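Side-chain contacts in GTP pyrophosphokinase (Streptococcus pneumoniae, PDB 2BE3), which probably transfers pyrophosphate from ATP to GTP or GDP to make the alarmones (p)ppGpp: residues A[55-58]-A[59-63]; A[108-112]-A[113-117]; A[149-152]-A[153-157]. All coordinates share one frame; numbering follows the deposited sequence.

Contact 1: residues A[55-58]-A[59-63]; sequences IKEK and MARRG
The last two turns of helix 52-62 carry an i to i+4 salt bridge between E57 and R61 on their outer face. E57 OE2 lies 3.4 Å from R61 NE, a long pairing in which the carboxylate and guanidinium planes stand 83° apart, so the two groups do not form the flat two-pronged pair of stronger bridges. R61 runs extended from CG to NE and brings the edge of its guanidinium against the E57 stem, with E57 CG 3.4 Å from R61 NE. E57 meets it because its CG is anti to the backbone N (chi1 168°) and its chain continues extended. In this helix of the RelA/SpoT region, the contact is apolar on the side turned to helices 6-35 and 69-72: I55 CG2 touches the selenium of selenomethionine M59 at 4.1 Å, and both side chains pack on L69 of helix 69-72, while I55 also reaches W8 and L12 of helix 6-35. Backbone bonds hold the turns in step, M59 N giving to I55 O and R61 N to E57 O, each at 3.0 Å. The helix ends here: the bond from R62 N to K58 O is weak and G63 leaves helical geometry with a positive phi of 87°. K58, bent at three torsions, turns its NZ to a salt bridge with D75.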
loop_
_atom_site.group_PDB
_atom_site.type_symbol
_atom_site.label_atom_id
_atom_site.label_comp_id
_atom_site.label_asym_id
_atom_site.label_seq_id
_atom_site.Cartn_x
_atom_site.Cartn_y
_atom_site.Cartn_z
ATOM N N ILE A 55 -21.239 12.149 1.491
ATOM C CA ILE A 55 -20.405 13.291 1.147
ATOM C C ILE A 55 -21.295 14.491 0.853
ATOM O O ILE A 55 -21.055 15.567 1.404
ATOM C CB ILE A 55 -19.446 13.035 -0.058
ATOM C CG1 ILE A 55 -18.434 11.930 0.270
ATOM C CG2 ILE A 55 -18.745 14.351 -0.465
ATOM C CD1 ILE A 55 -17.667 11.441 -0.929
ATOM N N LYS A 56 -22.336 14.292 0.029
ATOM C CA LYS A 56 -23.266 15.378 -0.330
ATOM C C LYS A 56 -24.020 15.940 0.857
ATOM O O LYS A 56 -24.222 17.139 0.939
ATOM C CB LYS A 56 -24.237 14.963 -1.415
ATOM C CG LYS A 56 -23.611 14.930 -2.762
ATOM C CD LYS A 56 -24.188 13.782 -3.569
ATOM C CE LYS A 56 -25.192 14.269 -4.604
ATOM N NZ LYS A 56 -24.515 15.008 -5.708
ATOM N N GLU A 57 -24.388 15.073 1.783
ATOM C CA GLU A 57 -25.059 15.472 2.997
ATOM C C GLU A 57 -24.152 16.350 3.816
ATOM O O GLU A 57 -24.547 17.420 4.250
ATOM C CB GLU A 57 -25.461 14.240 3.829
ATOM C CG GLU A 57 -25.908 14.605 5.248
ATOM C CD GLU A 57 -25.849 13.454 6.254
ATOM O OE1 GLU A 57 -25.095 12.459 6.043
ATOM O OE2 GLU A 57 -26.572 13.547 7.280
ATOM N N LYS A 58 -22.934 15.895 4.033
ATOM C CA LYS A 58 -21.989 16.613 4.861
ATOM C C LYS A 58 -21.641 18.007 4.235
ATOM O O LYS A 58 -21.507 19.012 4.931
ATOM C CB LYS A 58 -20.783 15.708 5.122
ATOM C CG LYS A 58 -20.099 15.934 6.465
ATOM C CD LYS A 58 -20.633 15.042 7.606
ATOM C CE LYS A 58 -19.719 13.805 7.851
ATOM N NZ LYS A 58 -18.219 14.124 8.045
HETATM N N MSE A 59 -21.595 18.076 2.912
HETATM C CA MSE A 59 -21.447 19.338 2.209
HETATM C C MSE A 59 -22.592 20.288 2.448
HETATM O O MSE A 59 -22.372 21.500 2.645
HETATM C CB MSE A 59 -21.341 19.121 0.718
HETATM C CG MSE A 59 -20.055 18.454 0.291
HETATM SE SE MSE A 59 -20.132 18.062 -1.643
HETATM C CE MSE A 59 -20.130 19.944 -2.277
ATOM N N ALA A 60 -23.817 19.776 2.383
ATOM C CA ALA A 60 -24.979 20.625 2.667
ATOM C C ALA A 60 -24.974 21.130 4.121
ATOM O O ALA A 60 -25.217 22.285 4.371
ATOM C CB ALA A 60 -26.292 19.901 2.323
ATOM N N ARG A 61 -24.617 20.274 5.060
ATOM C CA ARG A 61 -24.711 20.585 6.469
ATOM C C ARG A 61 -23.532 21.345 7.058
ATOM O O ARG A 61 -23.638 21.846 8.182
ATOM C CB ARG A 61 -24.919 19.285 7.242
ATOM C CG ARG A 61 -26.183 18.594 6.822
ATOM C CD ARG A 61 -26.426 17.399 7.627
ATOM N NE ARG A 61 -27.659 16.741 7.185
ATOM C CZ ARG A 61 -28.873 17.095 7.572
ATOM N NH1 ARG A 61 -29.028 18.093 8.421
ATOM N NH2 ARG A 61 -29.917 16.440 7.106
ATOM N N ARG A 62 -22.416 21.432 6.327
ATOM C CA ARG A 62 -21.222 22.158 6.801
ATOM C C ARG A 62 -20.941 23.408 5.982
ATOM O O ARG A 62 -20.163 24.278 6.412
ATOM C CB ARG A 62 -19.977 21.271 6.764
ATOM C CG ARG A 62 -20.027 20.048 7.650
ATOM C CD ARG A 62 -19.630 20.431 9.034
ATOM N NE ARG A 62 -20.440 19.764 10.060
ATOM C CZ ARG A 62 -20.448 20.125 11.345
ATOM N NH1 ARG A 62 -19.697 21.158 11.762
ATOM N NH2 ARG A 62 -21.198 19.470 12.213
ATOM N N GLY A 63 -21.556 23.483 4.801
ATOM C CA GLY A 63 -21.413 24.625 3.903
ATOM C C GLY A 63 -20.211 24.478 2.996
ATOM O O GLY A 63 -19.589 25.442 2.609
#

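Contact 2: residues A[108-112]-A[113-117]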
loop_
_atom_site.group_PDB
_atom_site.type_symbol
_atom_site.label_atom_id
_atom_site.label_comp_id
_atom_site.label_asym_id
_atom_site.label_seq_id
_atom_site.Cartn_x
_atom_site.Cartn_y
_atom_site.Cartn_z
ATOM N N ARG A 108 -7.957 14.693 17.739
ATOM C CA ARG A 108 -9.086 15.000 18.589
ATOM C C ARG A 108 -9.347 13.876 19.572
ATOM O O ARG A 108 -9.662 12.738 19.184
ATOM C CB ARG A 108 -10.341 15.163 17.762
ATOM C CG ARG A 108 -10.352 16.314 16.847
ATOM C CD ARG A 108 -11.794 16.673 16.688
ATOM N NE ARG A 108 -12.042 17.538 15.548
ATOM C CZ ARG A 108 -12.333 17.068 14.339
ATOM N NH1 ARG A 108 -12.409 15.740 14.150
ATOM N NH2 ARG A 108 -12.545 17.925 13.332
ATOM N N ASP A 109 -9.273 14.235 20.843
ATOM C CA ASP A 109 -9.322 13.297 21.910
ATOM C C ASP A 109 -10.697 13.271 22.567
ATOM O O ASP A 109 -10.949 14.014 23.526
ATOM C CB ASP A 109 -8.228 13.645 22.935
ATOM C CG ASP A 109 -8.083 12.581 23.998
ATOM O OD1 ASP A 109 -8.777 11.548 23.909
ATOM O OD2 ASP A 109 -7.293 12.769 24.929
ATOM N N TYR A 110 -11.570 12.403 22.070
ATOM C CA TYR A 110 -12.902 12.235 22.658
ATOM C C TYR A 110 -12.917 11.083 23.626
ATOM O O TYR A 110 -13.957 10.529 23.896
ATOM C CB TYR A 110 -13.979 11.993 21.580
ATOM C CG TYR A 110 -14.111 13.169 20.675
ATOM C CD1 TYR A 110 -14.553 14.396 21.168
ATOM C CD2 TYR A 110 -13.760 13.073 19.337
ATOM C CE1 TYR A 110 -14.650 15.494 20.333
ATOM C CE2 TYR A 110 -13.854 14.159 18.503
ATOM C CZ TYR A 110 -14.299 15.356 19.000
ATOM O OH TYR A 110 -14.359 16.438 18.163
ATOM N N ILE A 111 -11.737 10.688 24.083
ATOM C CA ILE A 111 -11.630 9.788 25.200
ATOM C C ILE A 111 -11.464 10.652 26.448
ATOM O O ILE A 111 -12.309 10.597 27.326
ATOM C CB ILE A 111 -10.477 8.777 25.045
ATOM C CG1 ILE A 111 -10.688 7.905 23.786
ATOM C CG2 ILE A 111 -10.376 7.918 26.331
ATOM C CD1 ILE A 111 -9.401 7.214 23.268
ATOM N N THR A 112 -10.409 11.468 26.521
ATOM C CA THR A 112 -10.269 12.430 27.615
ATOM C C THR A 112 -11.446 13.402 27.631
ATOM O O THR A 112 -11.988 13.700 28.690
ATOM C CB THR A 112 -8.978 13.243 27.501
ATOM O OG1 THR A 112 -7.872 12.350 27.404
ATOM C CG2 THR A 112 -8.789 14.141 28.720
ATOM N N HIS A 113 -11.826 13.908 26.457
ATOM C CA HIS A 113 -12.988 14.823 26.320
ATOM C C HIS A 113 -14.177 14.103 25.683
ATOM O O HIS A 113 -14.577 14.367 24.527
ATOM C CB HIS A 113 -12.598 16.055 25.521
ATOM C CG HIS A 113 -11.347 16.708 26.025
ATOM N ND1 HIS A 113 -11.317 17.469 27.176
ATOM C CD2 HIS A 113 -10.079 16.705 25.543
ATOM C CE1 HIS A 113 -10.090 17.911 27.379
ATOM N NE2 HIS A 113 -9.320 17.464 26.401
ATOM N N ARG A 114 -14.713 13.164 26.456
ATOM C CA ARG A 114 -15.859 12.374 26.052
ATOM C C ARG A 114 -17.037 13.318 25.705
ATOM O O ARG A 114 -17.319 14.268 26.447
ATOM C CB ARG A 114 -16.209 11.394 27.183
ATOM C CG ARG A 114 -17.562 10.732 27.062
ATOM C CD ARG A 114 -17.681 9.502 27.959
ATOM N NE ARG A 114 -17.911 9.830 29.365
ATOM C CZ ARG A 114 -16.945 9.991 30.276
ATOM N NH1 ARG A 114 -17.267 10.279 31.526
ATOM N NH2 ARG A 114 -15.654 9.868 29.954
ATOM N N LYS A 115 -17.690 13.064 24.564
ATOM C CA LYS A 115 -18.910 13.792 24.181
ATOM C C LYS A 115 -20.047 13.557 25.159
ATOM O O LYS A 115 -20.095 12.512 25.856
ATOM C CB LYS A 115 -19.338 13.421 22.757
ATOM C CG LYS A 115 -18.378 13.978 21.701
ATOM C CD LYS A 115 -18.797 13.543 20.323
ATOM C CE LYS A 115 -17.999 14.289 19.243
ATOM N NZ LYS A 115 -18.114 13.530 17.939
ATOM N N ALA A 116 -20.965 14.522 25.189
ATOM C CA ALA A 116 -22.177 14.490 26.015
ATOM C C ALA A 116 -23.001 13.213 25.801
ATOM O O ALA A 116 -23.574 12.693 26.756
ATOM C CB ALA A 116 -23.049 15.751 25.766
ATOM N N SER A 117 -23.025 12.698 24.568
ATOM C CA SER A 117 -23.811 11.495 24.226
ATOM C C SER A 117 -23.257 10.211 24.850
ATOM O O SER A 117 -23.949 9.224 24.988
ATOM C CB SER A 117 -23.837 11.326 22.715
ATOM O OG SER A 117 -22.518 11.205 22.232
HETATM O O HOH W 1 -13.593 8.622 28.473
#
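H113 N gives a hydrogen bond to D109 O at 3.1 Å, across an Asx turn where strand 102-109, an edge strand of the sheet within this chain, runs out into the loop toward strand 122-130. The D109 carboxylate grips this tight part from within: OD1 accepts from I111 N, which makes the Asx turn, and from T112 N, which reaches it from the same face of its plane, while T112 OG1 donates to D109 OD2 at 2.6 Å. Three donors thus fix the carboxylate and pin the chain reversal, and would be expected to stabilise its negative charge. T112 also sets CG2 anti to its backbone N, which places that methyl over the centre of the H113 ring as a CH-pi contact, 4.2 Å from the centroid. Two CA-H...O contacts, Y110 CA to H113 O and R114 CA to Y110 O, also lie across the turn.

The looser, outer part is built from long side chains. Water 1 bridges I111 O and R114 NH2, giving a hydrogen bond to I111 O at 2.6 Å and accepting a weak one from R114 NH2. K115, which has a cation-pi partner in Y119, also stretches out in an extended chain and lays its end over one face of Y110, whose ring meets H123 edge-to-face and lies close to a bound glycerol. K115 CE makes a CH-pi contact 3.8 Å from the Y110 ring centroid, and K115 NZ a cation-pi contact 4.4 Å from it, 13° off the ring normal.

Contact 3: residues A[149-152]-A[153-157]; sequences AMNF and WATIE
F152 holds its CG anti to the backbone N (chi1 176°) and I156 holds CG1 anti to its carbonyl carbon (chi1 -81°). These torsions lay the two side chains, one turn apart on helix 148-164, alongside each other and pointing the same way. The tip of I156 comes over one face of the phenyl ring: CD1 is 3.6 Å from F152 CE1 and 4.1 Å from the ring centroid, a CH-pi contact displaced 29° from the ring normal. This apolar pair rides on the exposed side of the helix. On the neighbouring flank, T155 has its OG1 between the backbone N and the carbonyl carbon, which turns the hydroxyl back to the preceding turn, 3.0 Å from N151 O. The same oxygen accepts T155 N, also at 3.0 Å, and T155 CG2 packs against the N151 side chain. Water 2 lies close to T155 OG1 and gives a long, weak bond to F152 O.

Another flank, with M150, W153 and A154, is buried. W153 N bonds to A149 O and A154 N to M150 O at 2.9 Å, while the W153 indole packs on T179 and A180 of helix 170-191. One face of that indole carries E157 CB from the next turn. The exposed flank thus pairs two apolar side chains, whereas the buried one encloses a polar N-H, and the hydrogen bond from W153 NE1 to L176 O both satisfies that group and ties helix 148-164 to helix 170-191.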
loop_
_atom_site.group_PDB
_atom_site.type_symbol
_atom_site.label_atom_id
_atom_site.label_comp_id
_atom_site.label_asym_id
_atom_site.label_seq_id
_atom_site.Cartn_x
_atom_site.Cartn_y
_atom_site.Cartn_z
ATOM N N ALA A 149 -15.068 -1.920 22.816
ATOM C CA ALA A 149 -16.280 -1.436 23.473
ATOM C C ALA A 149 -16.709 -0.015 22.949
ATOM O O ALA A 149 -17.924 0.225 22.712
ATOM C CB ALA A 149 -16.117 -1.460 24.970
HETATM N N MSE A 150 -15.733 0.890 22.762
HETATM C CA MSE A 150 -15.974 2.162 22.084
HETATM C C MSE A 150 -16.545 1.967 20.682
HETATM O O MSE A 150 -17.541 2.567 20.339
HETATM C CB MSE A 150 -14.711 3.039 21.985
HETATM C CG MSE A 150 -14.141 3.550 23.271
HETATM SE SE MSE A 150 -12.451 4.510 22.883
HETATM C CE MSE A 150 -11.535 4.422 24.677
ATOM N N ASN A 151 -15.922 1.119 19.878
ATOM C CA ASN A 151 -16.439 0.807 18.555
ATOM C C ASN A 151 -17.861 0.214 18.523
ATOM O O ASN A 151 -18.679 0.587 17.686
ATOM C CB ASN A 151 -15.460 -0.071 17.801
ATOM C CG ASN A 151 -15.792 -0.151 16.325
ATOM O OD1 ASN A 151 -16.190 -1.216 15.825
ATOM N ND2 ASN A 151 -15.636 0.962 15.612
ATOM N N PHE A 152 -18.143 -0.708 19.426
ATOM C CA PHE A 152 -19.462 -1.314 19.547
ATOM C C PHE A 152 -20.508 -0.229 19.865
ATOM O O PHE A 152 -21.550 -0.161 19.237
ATOM C CB PHE A 152 -19.419 -2.352 20.652
ATOM C CG PHE A 152 -20.735 -2.997 20.961
ATOM C CD1 PHE A 152 -21.405 -3.766 20.009
ATOM C CD2 PHE A 152 -21.293 -2.888 22.233
ATOM C CE1 PHE A 152 -22.614 -4.404 20.312
ATOM C CE2 PHE A 152 -22.512 -3.547 22.536
ATOM C CZ PHE A 152 -23.158 -4.292 21.563
ATOM N N TRP A 153 -20.221 0.657 20.803
ATOM C CA TRP A 153 -21.217 1.648 21.156
ATOM C C TRP A 153 -21.386 2.692 20.043
ATOM O O TRP A 153 -22.514 3.039 19.693
ATOM C CB TRP A 153 -20.890 2.311 22.498
ATOM C CG TRP A 153 -21.983 3.210 22.947
ATOM C CD1 TRP A 153 -23.052 2.872 23.730
ATOM C CD2 TRP A 153 -22.147 4.589 22.612
ATOM N NE1 TRP A 153 -23.864 3.959 23.915
ATOM C CE2 TRP A 153 -23.332 5.033 23.245
ATOM C CE3 TRP A 153 -21.422 5.492 21.815
ATOM C CZ2 TRP A 153 -23.801 6.345 23.129
ATOM C CZ3 TRP A 153 -21.888 6.813 21.705
ATOM C CH2 TRP A 153 -23.073 7.213 22.348
ATOM N N ALA A 154 -20.266 3.179 19.504
ATOM C CA ALA A 154 -20.282 4.240 18.484
ATOM C C ALA A 154 -20.951 3.832 17.193
ATOM O O ALA A 154 -21.742 4.597 16.672
ATOM C CB ALA A 154 -18.881 4.754 18.193
ATOM N N THR A 155 -20.652 2.638 16.671
ATOM C CA THR A 155 -21.193 2.234 15.382
ATOM C C THR A 155 -22.694 2.113 15.540
ATOM O O THR A 155 -23.423 2.461 14.646
ATOM C CB THR A 155 -20.624 0.869 14.829
ATOM O OG1 THR A 155 -20.887 -0.118 15.775
ATOM C CG2 THR A 155 -19.128 0.875 14.614
ATOM N N ILE A 156 -23.150 1.622 16.685
ATOM C CA ILE A 156 -24.586 1.506 16.978
ATOM C C ILE A 156 -25.278 2.873 17.172
ATOM O O ILE A 156 -26.393 3.061 16.703
ATOM C CB ILE A 156 -24.804 0.583 18.187
ATOM C CG1 ILE A 156 -24.741 -0.873 17.734
ATOM C CG2 ILE A 156 -26.102 0.894 18.959
ATOM C CD1 ILE A 156 -24.771 -1.835 18.905
ATOM N N GLU A 157 -24.624 3.811 17.853
ATOM C CA GLU A 157 -25.186 5.140 18.076
ATOM C C GLU A 157 -25.335 5.886 16.738
ATOM O O GLU A 157 -26.351 6.501 16.474
ATOM C CB GLU A 157 -24.358 5.916 19.110
ATOM C CG GLU A 157 -25.090 7.042 19.764
ATOM C CD GLU A 157 -24.831 8.414 19.132
ATOM O OE1 GLU A 157 -24.002 8.517 18.183
ATOM O OE2 GLU A 157 -25.460 9.417 19.609
HETATM O O HOH W 2 -21.542 -2.437 16.582
#

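How the contacts relate
The three contacts follow one another along the chain, all within the region characteristic of RelA and SpoT proteins. Contact 1 lies on helix 52-62, between strands 42-49 and 77-83 in sequence; contact 2 leaves edge strand 102-109; contact 3 lies on helix 148-164, directly after strand 137-147 of the same mixed sheet. Contact 1 stands apart, its centre about 23 Å from the centre of each of the other two. Contacts 2 and 3, centres about 13 Å apart, touch: I111 CG1 meets the selenomethionine methyl M150 CE at 3.7 Å, and S117 O meets W153 CZ2 at 3.4 Å. The loop 110-117 is thereby packed against helix 148-164, joining the end of edge strand 102-109 to that helix.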